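Local structure of probable glutaredoxin ssr2061 (Synechocystis sp., 4MJE) at residues I18-W23 with V41-Y46. The protein probably reduces low molecular weight disulfides and protein disulfides, drawing electrons from glutathione as a glutathione-disulfide oxidoreductase. The protein carries 1 engineered substitution. Numbering follows the deposited sequence.
Sequences IEIYTW and VEFQEY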
loop_
_atom_site.group_PDB
_atom_site.type_symbol
_atom_site.label_atom_id
_atom_site.label_comp_id
_atom_site.label_asym_id
_atom_site.label_seq_id
_atom_site.Cartn_x
_atom_site.Cartn_y
_atom_site.Cartn_z
ATOM N N ILE A 18 4.248 -2.100 1.999
ATOM C CA ILE A 18 3.005 -1.498 1.544
ATOM C C ILE A 18 3.304 -0.123 0.976
ATOM O O ILE A 18 3.893 0.718 1.650
ATOM C CB ILE A 18 1.983 -1.395 2.687
ATOM C CG1 ILE A 18 1.713 -2.790 3.273
ATOM C CG2 ILE A 18 0.692 -0.767 2.192
ATOM C CD1 ILE A 18 0.944 -2.799 4.575
ATOM N N GLU A 19 2.923 0.095 -0.285
ATOM C CA GLU A 19 3.227 1.323 -1.009
ATOM C C GLU A 19 1.965 1.901 -1.615
ATOM O O GLU A 19 1.149 1.164 -2.186
ATOM C CB GLU A 19 4.205 1.070 -2.155
ATOM C CG GLU A 19 5.513 0.435 -1.743
ATOM C CD GLU A 19 6.246 -0.139 -2.933
ATOM O OE1 GLU A 19 7.142 0.540 -3.480
ATOM O OE2 GLU A 19 5.923 -1.269 -3.340
ATOM N N ILE A 20 1.822 3.213 -1.505
ATOM C CA ILE A 20 0.728 3.891 -2.189
ATOM C C ILE A 20 1.222 5.179 -2.828
ATOM O O ILE A 20 1.864 5.997 -2.163
ATOM C CB ILE A 20 -0.466 4.177 -1.232
ATOM C CG1 ILE A 20 -1.616 4.820 -2.013
ATOM C CG2 ILE A 20 -0.061 5.024 -0.016
ATOM C CD1 ILE A 20 -2.899 4.932 -1.254
ATOM N N TYR A 21 0.969 5.309 -4.134
ATOM C CA TYR A 21 1.262 6.517 -4.887
ATOM C C TYR A 21 0.033 7.431 -4.877
ATOM O O TYR A 21 -1.094 6.984 -5.126
ATOM C CB TYR A 21 1.614 6.224 -6.349
ATOM C CG TYR A 21 2.804 5.339 -6.637
ATOM C CD1 TYR A 21 3.965 5.858 -7.198
ATOM C CD2 TYR A 21 2.735 3.960 -6.452
ATOM C CE1 TYR A 21 5.034 5.029 -7.524
ATOM C CE2 TYR A 21 3.797 3.138 -6.774
ATOM C CZ TYR A 21 4.921 3.676 -7.304
ATOM O OH TYR A 21 5.956 2.841 -7.652
ATOM N N THR A 22 0.252 8.712 -4.591
ATOM C CA THR A 22 -0.860 9.631 -4.398
ATOM C C THR A 22 -0.572 11.022 -4.955
ATOM O O THR A 22 0.576 11.404 -5.177
ATOM C CB THR A 22 -1.130 9.863 -2.902
ATOM O OG1 THR A 22 0.009 10.509 -2.344
ATOM C CG2 THR A 22 -1.399 8.592 -2.144
ATOM N N TRP A 23 -1.657 11.781 -5.145
ATOM C CA TRP A 23 -1.613 13.222 -4.983
ATOM C C TRP A 23 -2.287 13.514 -3.640
ATOM O O TRP A 23 -3.313 12.925 -3.313
ATOM C CB TRP A 23 -2.319 13.948 -6.143
ATOM C CG TRP A 23 -1.428 14.221 -7.304
ATOM C CD1 TRP A 23 -0.238 13.611 -7.582
ATOM C CD2 TRP A 23 -1.649 15.183 -8.353
ATOM N NE1 TRP A 23 0.299 14.135 -8.735
ATOM C CE2 TRP A 23 -0.547 15.102 -9.222
ATOM C CE3 TRP A 23 -2.675 16.097 -8.640
ATOM C CZ2 TRP A 23 -0.432 15.907 -10.356
ATOM C CZ3 TRP A 23 -2.562 16.879 -9.772
ATOM C CH2 TRP A 23 -1.454 16.779 -10.613
ATOM N N VAL A 41 -1.440 -0.221 9.930
ATOM C CA VAL A 41 -0.233 -0.786 9.336
ATOM C C VAL A 41 0.784 0.301 9.008
ATOM O O VAL A 41 0.456 1.472 8.817
ATOM C CB VAL A 41 -0.589 -1.568 8.050
ATOM C CG1 VAL A 41 -1.513 -2.733 8.391
ATOM C CG2 VAL A 41 -1.210 -0.623 6.993
ATOM N N GLU A 42 2.030 -0.121 8.960
ATOM C CA GLU A 42 3.117 0.731 8.535
ATOM C C GLU A 42 3.154 0.727 7.016
ATOM O O GLU A 42 3.119 -0.349 6.407
ATOM C CB GLU A 42 4.406 0.142 9.090
ATOM C CG GLU A 42 5.668 0.803 8.614
ATOM C CD GLU A 42 6.908 -0.029 8.898
ATOM O OE1 GLU A 42 6.787 -1.262 9.126
ATOM O OE2 GLU A 42 8.014 0.551 8.896
ATOM N N PHE A 43 3.213 1.898 6.398
ATOM C CA PHE A 43 3.204 1.966 4.944
ATOM C C PHE A 43 3.944 3.201 4.437
ATOM O O PHE A 43 4.149 4.170 5.180
ATOM C CB PHE A 43 1.778 1.872 4.365
ATOM C CG PHE A 43 0.905 3.066 4.631
ATOM C CD1 PHE A 43 0.787 4.074 3.685
ATOM C CD2 PHE A 43 0.163 3.161 5.797
ATOM C CE1 PHE A 43 -0.032 5.151 3.909
ATOM C CE2 PHE A 43 -0.650 4.248 6.026
ATOM C CZ PHE A 43 -0.757 5.237 5.070
ATOM N N GLN A 44 4.348 3.156 3.171
ATOM C CA GLN A 44 5.098 4.230 2.519
ATOM C C GLN A 44 4.189 4.893 1.488
ATOM O O GLN A 44 3.602 4.217 0.628
ATOM C CB GLN A 44 6.345 3.650 1.846
ATOM C CG GLN A 44 7.399 4.669 1.489
ATOM C CD GLN A 44 8.106 5.245 2.692
ATOM O OE1 GLN A 44 7.973 4.741 3.807
ATOM N NE2 GLN A 44 8.886 6.298 2.468
ATOM N N GLU A 45 4.068 6.210 1.577
ATOM C CA GLU A 45 3.285 6.970 0.616
ATOM C C GLU A 45 4.234 7.736 -0.294
ATOM O O GLU A 45 5.078 8.507 0.169
ATOM C CB GLU A 45 2.372 7.965 1.338
ATOM C CG GLU A 45 1.656 8.932 0.387
ATOM C CD GLU A 45 0.892 10.044 1.071
ATOM O OE1 GLU A 45 0.993 10.233 2.313
ATOM O OE2 GLU A 45 0.163 10.762 0.351
ATOM N N TYR A 46 4.086 7.510 -1.596
ATOM C CA TYR A 46 4.836 8.266 -2.582
ATOM C C TYR A 46 3.909 9.397 -3.029
ATOM O O TYR A 46 3.067 9.213 -3.889
ATOM C CB TYR A 46 5.216 7.366 -3.751
ATOM C CG TYR A 46 5.955 6.124 -3.365
ATOM C CD1 TYR A 46 6.955 6.146 -2.396
ATOM C CD2 TYR A 46 5.681 4.921 -3.972
ATOM C CE1 TYR A 46 7.659 5.007 -2.057
ATOM C CE2 TYR A 46 6.366 3.789 -3.629
ATOM C CZ TYR A 46 7.364 3.833 -2.675
ATOM O OH TYR A 46 8.090 2.724 -2.319
HETATM O O HOH W 1 5.125 -1.277 4.660
#
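Ile18 opens the parallel pairing through a water, which accepts from its N and donates to Glu42 O, before direct bonding begins. Its CG2, anti to the backbone N, packs 3.6 Å from Phe43 CB, while CD1 touches Val41 CG2, the two side chains crossing at about a right angle. Gln44 N then donates a hydrogen bond to Ile18 O, almost straight (174°) and in the carbonyl plane. The extended chain of Glu19 carries OE1 to the rim of the Tyr46 ring, where Tyr46 OH donates to the anti lone pair of Glu19 OE1 at 2.6 Å; carboxylate and ring stand nearly perpendicular, and OE2 forms a salt bridge with Arg61. Ile20 turns both its N and its O to the neighbouring strand, straddling Glu45: N donates to Gln44 O, and Ile20 O accepts from Tyr46 N at 2.7 Å. On the side of the sheet facing helix 27-39, Ile20 CG2 lies 3.9 Å from Phe43 CD1. Tyr21 offers a ring face to Tyr46, whose CD2 sits over the ring centre in an edge-to-face pair, planes 68° apart; Tyr21 OH is hydrogen-bonded to Arg61, so one arginine serves both Glu19 and Tyr21. A leucine in place of Tyr46, with neither hydroxyl nor ring, would probably cost Glu19 OE1 this bond and Tyr21 its T-shaped partner. Thr22 N donates a hydrogen bond to Tyr46 O from 31° above the carbonyl plane, and Thr22 OG1 donates to the anti lone pair of Glu45 OE2 at 2.7 Å. Joined through helix 27-39, the two strands form the right-handed beta-alpha-beta unit of the thioredoxin fold, where the Thr22 side chain touches the Cys26/Cys29 pair, probably the redox-active CxxC of a dithiol glutaredoxin.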